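Local coordinates for putative cell invasion protein with MAC/Perforin domain (Bacteroides thetaiotaomicron VPI-5482, PDB 3KK7) that belongs to the membrane-attack complex/perforin family and may act in cell invasion or membrane interaction, though its precise role is not established, at residues A[220-231]-A[287-298]. Numbering follows the deposited sequence.
Sequences GRASALFYGVDT and KFSALSYSIKTL
Arg221 N and O both bond Leu298, the first of four such backbone pairs that end at Tyr227 and Ser292. Strands 220-230 and 290-298 thus run antiparallel. Toward Ser289, where the chain turns a corner, the pattern shifts: Val229 N bonds to Ala290 O, but Val229 O receives Ser289 N (3.0 Å).

Most apolar contacts lie on the face of Ala224, Phe226 and Leu291. Ala224 CB meets Ile295 CG2 at 3.4 Å. Tyr293 CB sits over the Phe226 ring near its rim, 4.0 Å from CD2. Leu291 turns CG away from its own backbone N (chi1 -177°), which brings CD1 to 3.5 Å from Gly228 CA. Phe288 CD1 comes 3.9 Å from the same CA. Phe288 CE1 and Leu291 CD1 together occupy the place of a side chain on Gly228. The Phe288 ring also touches Val158 of strand 157-173 and has Asp230 OD2 over one face. An alanine in place of Phe288 would probably open a gap beside Gly228 and Val158. Helix 236-249 covers Phe226 and Leu291 through Met243.

Polar side chains close the far end. Thr231 OG1 and Ser289 OG share a hydrogen bond of 2.6 Å. A water lies within hydrogen-bonding distance of Asp230 OD1 and Lys287 O. OD1 also accepts from Ser233 N and Asn232 N.

This contact pairs neighbouring strands of the bent antiparallel sheet characteristic of the MACPF fold: backbone bonds set the register, and apolar side chains join the sheet to its covering helix.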
ATOM      1  N   GLY A 220       5.789   7.190  25.146  1.00 22.53           N
ATOM      2  CA  GLY A 220       6.947   6.293  25.214  1.00 23.02           C
ATOM      3  C   GLY A 220       6.474   4.839  25.264  1.00 22.94           C
ATOM      4  O   GLY A 220       5.385   4.580  25.691  1.00 23.04           O
ATOM      5  N   ARG A 221       7.280   3.894  24.815  1.00 23.25           N
ATOM      6  CA  ARG A 221       6.889   2.481  24.848  1.00 23.80           C
ATOM      7  C   ARG A 221       8.095   1.592  25.017  1.00 24.25           C
ATOM      8  O   ARG A 221       9.121   1.857  24.403  1.00 24.82           O
ATOM      9  CB  ARG A 221       6.217   2.095  23.536  1.00 24.03           C
ATOM     10  CG  ARG A 221       5.940   0.602  23.319  1.00 24.47           C
ATOM     11  CD  ARG A 221       5.188   0.419  22.008  1.00 26.06           C
ATOM     12  NE  ARG A 221       4.734  -0.945  21.779  1.00 27.81           N
ATOM     13  CZ  ARG A 221       4.078  -1.347  20.692  1.00 28.12           C
ATOM     14  NH1 ARG A 221       3.796  -0.491  19.720  1.00 29.83           N
ATOM     15  NH2 ARG A 221       3.719  -2.610  20.563  1.00 27.17           N
ATOM     16  N   ALA A 222       7.983   0.557  25.851  1.00 24.34           N
ATOM     17  CA  ALA A 222       8.976  -0.507  25.844  1.00 24.49           C
ATOM     18  C   ALA A 222       8.302  -1.716  25.204  1.00 24.54           C
ATOM     19  O   ALA A 222       7.168  -2.040  25.507  1.00 24.38           O
ATOM     20  CB  ALA A 222       9.472  -0.810  27.230  1.00 24.52           C
ATOM     21  N   SER A 223       9.020  -2.353  24.290  1.00 25.13           N
ATOM     22  CA  SER A 223       8.532  -3.458  23.490  1.00 24.88           C
ATOM     23  C   SER A 223       9.509  -4.581  23.668  1.00 24.98           C
ATOM     24  O   SER A 223      10.698  -4.385  23.519  1.00 25.59           O
ATOM     25  CB  SER A 223       8.544  -3.054  22.027  1.00 24.90           C
ATOM     26  OG  SER A 223       8.161  -4.148  21.228  1.00 26.02           O
ATOM     27  N   ALA A 224       9.012  -5.757  24.015  1.00 25.42           N
ATOM     28  CA  ALA A 224       9.842  -6.918  24.271  1.00 24.61           C
ATOM     29  C   ALA A 224       9.285  -8.094  23.470  1.00 24.01           C
ATOM     30  O   ALA A 224       8.065  -8.320  23.471  1.00 23.48           O
ATOM     31  CB  ALA A 224       9.842  -7.248  25.769  1.00 24.37           C
ATOM     32  N   LEU A 225      10.175  -8.826  22.798  1.00 23.11           N
ATOM     33  CA  LEU A 225       9.809 -10.056  22.113  1.00 22.88           C
ATOM     34  C   LEU A 225      10.439 -11.207  22.866  1.00 22.97           C
ATOM     35  O   LEU A 225      11.528 -11.061  23.418  1.00 22.98           O
ATOM     36  CB  LEU A 225      10.292 -10.052  20.667  1.00 22.56           C
ATOM     37  CG  LEU A 225       9.893  -8.825  19.853  1.00 21.73           C
ATOM     38  CD1 LEU A 225      10.641  -8.843  18.539  1.00 22.28           C
ATOM     39  CD2 LEU A 225       8.397  -8.822  19.658  1.00 20.88           C
ATOM     40  N   PHE A 226       9.736 -12.337  22.892  1.00 23.10           N
ATOM     41  CA  PHE A 226      10.169 -13.528  23.598  1.00 23.13           C
ATOM     42  C   PHE A 226      10.216 -14.731  22.656  1.00 23.69           C
ATOM     43  O   PHE A 226       9.366 -14.899  21.742  1.00 23.28           O
ATOM     44  CB  PHE A 226       9.222 -13.870  24.760  1.00 23.19           C
ATOM     45  CG  PHE A 226       9.113 -12.797  25.814  1.00 22.22           C
ATOM     46  CD1 PHE A 226       8.413 -11.633  25.575  1.00 22.63           C
ATOM     47  CD2 PHE A 226       9.663 -12.972  27.048  1.00 21.49           C
ATOM     48  CE1 PHE A 226       8.301 -10.674  26.541  1.00 22.61           C
ATOM     49  CE2 PHE A 226       9.556 -12.003  28.000  1.00 21.97           C
ATOM     50  CZ  PHE A 226       8.869 -10.863  27.747  1.00 21.35           C
ATOM     51  N   TYR A 227      11.212 -15.574  22.896  1.00 23.76           N
ATOM     52  CA  TYR A 227      11.355 -16.818  22.174  1.00 24.39           C
ATOM     53  C   TYR A 227      11.581 -17.940  23.171  1.00 24.19           C
ATOM     54  O   TYR A 227      12.621 -18.001  23.809  1.00 24.64           O
ATOM     55  CB  TYR A 227      12.499 -16.704  21.167  1.00 24.42           C
ATOM     56  CG  TYR A 227      12.682 -17.947  20.327  1.00 24.68           C
ATOM     57  CD1 TYR A 227      13.496 -18.982  20.761  1.00 22.59           C
ATOM     58  CD2 TYR A 227      12.051 -18.084  19.067  1.00 24.48           C
ATOM     59  CE1 TYR A 227      13.675 -20.134  19.976  1.00 22.99           C
ATOM     60  CE2 TYR A 227      12.237 -19.242  18.279  1.00 23.30           C
ATOM     61  CZ  TYR A 227      13.051 -20.248  18.748  1.00 21.82           C
ATOM     62  OH  TYR A 227      13.246 -21.379  18.011  1.00 25.25           O
ATOM     63  N   GLY A 228      10.574 -18.804  23.318  1.00 24.65           N
ATOM     64  CA  GLY A 228      10.600 -19.942  24.255  1.00 24.33           C
ATOM     65  C   GLY A 228      10.547 -21.337  23.619  1.00 24.58           C
ATOM     66  O   GLY A 228       9.869 -21.567  22.598  1.00 23.45           O
ATOM     67  N   VAL A 229      11.286 -22.272  24.232  1.00 24.89           N
ATOM     68  CA  VAL A 229      11.161 -23.690  23.903  1.00 24.81           C
ATOM     69  C   VAL A 229      10.403 -24.350  25.059  1.00 25.52           C
ATOM     70  O   VAL A 229      10.940 -24.508  26.166  1.00 25.92           O
ATOM     71  CB  VAL A 229      12.519 -24.345  23.652  1.00 24.62           C
ATOM     72  CG1 VAL A 229      12.375 -25.851  23.480  1.00 23.36           C
ATOM     73  CG2 VAL A 229      13.166 -23.710  22.427  1.00 23.19           C
ATOM     74  N   ASP A 230       9.149 -24.712  24.800  1.00 25.75           N
ATOM     75  CA  ASP A 230       8.305 -25.305  25.815  1.00 26.24           C
ATOM     76  C   ASP A 230       8.766 -26.754  25.975  1.00 27.09           C
ATOM     77  O   ASP A 230       8.833 -27.530  25.017  1.00 28.03           O
ATOM     78  CB  ASP A 230       6.831 -25.212  25.417  1.00 26.07           C
ATOM     79  CG  ASP A 230       5.891 -25.420  26.584  1.00 25.23           C
ATOM     80  OD1 ASP A 230       5.836 -26.544  27.137  1.00 22.07           O
ATOM     81  OD2 ASP A 230       5.187 -24.450  26.924  1.00 23.34           O
ATOM     82  N   THR A 231       9.116 -27.088  27.201  1.00 27.83           N
ATOM     83  CA  THR A 231       9.701 -28.371  27.537  1.00 28.00           C
ATOM     84  C   THR A 231       8.755 -29.537  27.265  1.00 28.39           C
ATOM     85  O   THR A 231       9.172 -30.583  26.727  1.00 28.56           O
ATOM     86  CB  THR A 231      10.098 -28.352  29.025  1.00 28.03           C
ATOM     87  OG1 THR A 231      10.990 -27.245  29.236  1.00 27.47           O
ATOM     88  CG2 THR A 231      10.747 -29.711  29.487  1.00 26.80           C
ATOM     89  N   LYS A 287       8.122 -24.536  33.024  1.00 28.42           N
ATOM     90  CA  LYS A 287       7.457 -24.717  31.734  1.00 27.74           C
ATOM     91  C   LYS A 287       8.389 -24.659  30.526  1.00 26.64           C
ATOM     92  O   LYS A 287       8.091 -25.249  29.490  1.00 25.88           O
ATOM     93  CB  LYS A 287       6.360 -23.658  31.577  1.00 28.04           C
ATOM     94  CG  LYS A 287       5.224 -23.759  32.601  1.00 29.03           C
ATOM     95  CD  LYS A 287       4.589 -25.161  32.653  1.00 30.12           C
ATOM     96  CE  LYS A 287       3.501 -25.240  33.687  1.00 29.99           C
ATOM     97  NZ  LYS A 287       2.631 -26.387  33.382  1.00 31.17           N
ATOM     98  N   PHE A 288       9.511 -23.958  30.646  1.00 25.60           N
ATOM     99  CA  PHE A 288      10.394 -23.745  29.498  1.00 24.95           C
ATOM    100  C   PHE A 288      11.803 -24.230  29.742  1.00 24.24           C
ATOM    101  O   PHE A 288      12.381 -23.950  30.782  1.00 23.57           O
ATOM    102  CB  PHE A 288      10.481 -22.256  29.172  1.00 24.89           C
ATOM    103  CG  PHE A 288       9.218 -21.676  28.627  1.00 25.46           C
ATOM    104  CD1 PHE A 288       8.947 -21.748  27.268  1.00 25.94           C
ATOM    105  CD2 PHE A 288       8.303 -21.049  29.465  1.00 26.30           C
ATOM    106  CE1 PHE A 288       7.769 -21.200  26.734  1.00 27.18           C
ATOM    107  CE2 PHE A 288       7.120 -20.492  28.943  1.00 28.16           C
ATOM    108  CZ  PHE A 288       6.864 -20.562  27.565  1.00 27.92           C
ATOM    109  N   SER A 289      12.361 -24.917  28.748  1.00 23.97           N
ATOM    110  CA  SER A 289      13.789 -25.285  28.750  1.00 23.06           C
ATOM    111  C   SER A 289      14.638 -24.090  28.357  1.00 22.83           C
ATOM    112  O   SER A 289      15.819 -24.073  28.611  1.00 22.60           O
ATOM    113  CB  SER A 289      14.072 -26.461  27.793  1.00 23.21           C
ATOM    114  OG  SER A 289      13.272 -27.584  28.106  1.00 19.97           O
ATOM    115  N   ALA A 290      14.047 -23.096  27.702  1.00 22.90           N
ATOM    116  CA  ALA A 290      14.743 -21.816  27.490  1.00 22.80           C
ATOM    117  C   ALA A 290      13.695 -20.792  27.156  1.00 23.17           C
ATOM    118  O   ALA A 290      12.743 -21.116  26.425  1.00 24.87           O
ATOM    119  CB  ALA A 290      15.765 -21.911  26.347  1.00 21.74           C
ATOM    120  N   LEU A 291      13.842 -19.580  27.690  1.00 23.02           N
ATOM    121  CA  LEU A 291      13.018 -18.429  27.292  1.00 22.46           C
ATOM    122  C   LEU A 291      13.904 -17.211  27.235  1.00 22.36           C
ATOM    123  O   LEU A 291      14.433 -16.797  28.243  1.00 21.87           O
ATOM    124  CB  LEU A 291      11.882 -18.166  28.276  1.00 22.27           C
ATOM    125  CG  LEU A 291      10.938 -17.017  27.879  1.00 21.19           C
ATOM    126  CD1 LEU A 291      10.241 -17.277  26.544  1.00 19.22           C
ATOM    127  CD2 LEU A 291       9.934 -16.837  28.975  1.00 19.86           C
ATOM    128  N   SER A 292      14.034 -16.640  26.046  1.00 22.83           N
ATOM    129  CA  SER A 292      14.913 -15.511  25.814  1.00 23.57           C
ATOM    130  C   SER A 292      14.099 -14.319  25.398  1.00 23.77           C
ATOM    131  O   SER A 292      12.954 -14.487  24.985  1.00 23.85           O
ATOM    132  CB  SER A 292      15.915 -15.845  24.736  1.00 23.62           C
ATOM    133  OG  SER A 292      16.877 -16.726  25.275  1.00 24.90           O
ATOM    134  N   TYR A 293      14.676 -13.119  25.529  1.00 23.80           N
ATOM    135  CA  TYR A 293      13.961 -11.874  25.161  1.00 23.46           C
ATOM    136  C   TYR A 293      14.851 -10.797  24.607  1.00 23.52           C
ATOM    137  O   TYR A 293      16.048 -10.817  24.808  1.00 23.69           O
ATOM    138  CB  TYR A 293      13.240 -11.289  26.362  1.00 23.29           C
ATOM    139  CG  TYR A 293      14.134 -10.599  27.409  1.00 23.26           C
ATOM    140  CD1 TYR A 293      14.826 -11.340  28.363  1.00 22.81           C
ATOM    141  CD2 TYR A 293      14.216  -9.201  27.491  1.00 23.01           C
ATOM    142  CE1 TYR A 293      15.600 -10.725  29.340  1.00 23.88           C
ATOM    143  CE2 TYR A 293      15.022  -8.569  28.478  1.00 22.91           C
ATOM    144  CZ  TYR A 293      15.695  -9.340  29.394  1.00 22.33           C
ATOM    145  OH  TYR A 293      16.483  -8.773  30.354  1.00 22.44           O
ATOM    146  N   SER A 294      14.243  -9.847  23.919  1.00 23.45           N
ATOM    147  CA  SER A 294      14.935  -8.681  23.459  1.00 23.95           C
ATOM    148  C   SER A 294      13.987  -7.512  23.621  1.00 24.39           C
ATOM    149  O   SER A 294      12.813  -7.631  23.320  1.00 24.77           O
ATOM    150  CB  SER A 294      15.352  -8.854  21.996  1.00 24.41           C
ATOM    151  OG  SER A 294      15.837  -7.647  21.424  1.00 25.22           O
ATOM    152  N   ILE A 295      14.482  -6.390  24.124  1.00 24.86           N
ATOM    153  CA  ILE A 295      13.642  -5.218  24.241  1.00 24.94           C
ATOM    154  C   ILE A 295      14.144  -4.065  23.385  1.00 24.74           C
ATOM    155  O   ILE A 295      15.281  -4.076  22.895  1.00 24.86           O
ATOM    156  CB  ILE A 295      13.494  -4.763  25.674  1.00 24.86           C
ATOM    157  CG1 ILE A 295      14.831  -4.348  26.261  1.00 24.21           C
ATOM    158  CG2 ILE A 295      12.869  -5.839  26.495  1.00 25.82           C
ATOM    159  CD1 ILE A 295      14.639  -3.254  27.284  1.00 24.45           C
ATOM    160  N   LYS A 296      13.254  -3.106  23.192  1.00 24.32           N
ATOM    161  CA  LYS A 296      13.532  -1.874  22.472  1.00 24.87           C
ATOM    162  C   LYS A 296      12.607  -0.829  23.033  1.00 24.74           C
ATOM    163  O   LYS A 296      11.416  -1.100  23.197  1.00 24.42           O
ATOM    164  CB  LYS A 296      13.261  -2.005  20.966  1.00 25.13           C
ATOM    165  CG  LYS A 296      13.716  -0.735  20.171  1.00 26.95           C
ATOM    166  CD  LYS A 296      13.691  -0.882  18.627  1.00 27.40           C
ATOM    167  CE  LYS A 296      12.301  -0.802  18.024  1.00 26.53           C
ATOM    168  NZ  LYS A 296      12.390  -0.648  16.539  1.00 26.26           N
ATOM    169  N   THR A 297      13.134   0.357  23.337  1.00 24.96           N
ATOM    170  CA  THR A 297      12.303   1.445  23.846  1.00 24.35           C
ATOM    171  C   THR A 297      12.086   2.427  22.717  1.00 24.90           C
ATOM    172  O   THR A 297      12.942   2.588  21.847  1.00 24.34           O
ATOM    173  CB  THR A 297      12.910   2.140  25.067  1.00 24.45           C
ATOM    174  OG1 THR A 297      14.258   2.526  24.792  1.00 24.10           O
ATOM    175  CG2 THR A 297      12.894   1.225  26.266  1.00 23.05           C
ATOM    176  N   LEU A 298      10.902   3.031  22.713  1.00 25.74           N
ATOM    177  CA  LEU A 298      10.515   4.020  21.722  1.00 26.29           C
ATOM    178  C   LEU A 298      10.338   5.323  22.469  1.00 27.11           C
ATOM    179  O   LEU A 298       9.471   5.409  23.346  1.00 27.89           O
ATOM    180  CB  LEU A 298       9.199   3.656  21.060  1.00 25.54           C
ATOM    181  CG  LEU A 298       9.145   2.354  20.279  1.00 25.95           C
ATOM    182  CD1 LEU A 298       7.803   2.260  19.581  1.00 25.31           C
ATOM    183  CD2 LEU A 298      10.240   2.269  19.277  1.00 25.10           C
TER
HETATM  184  O   HOH W   1       6.495 -27.618  29.681  1.00 22.42           O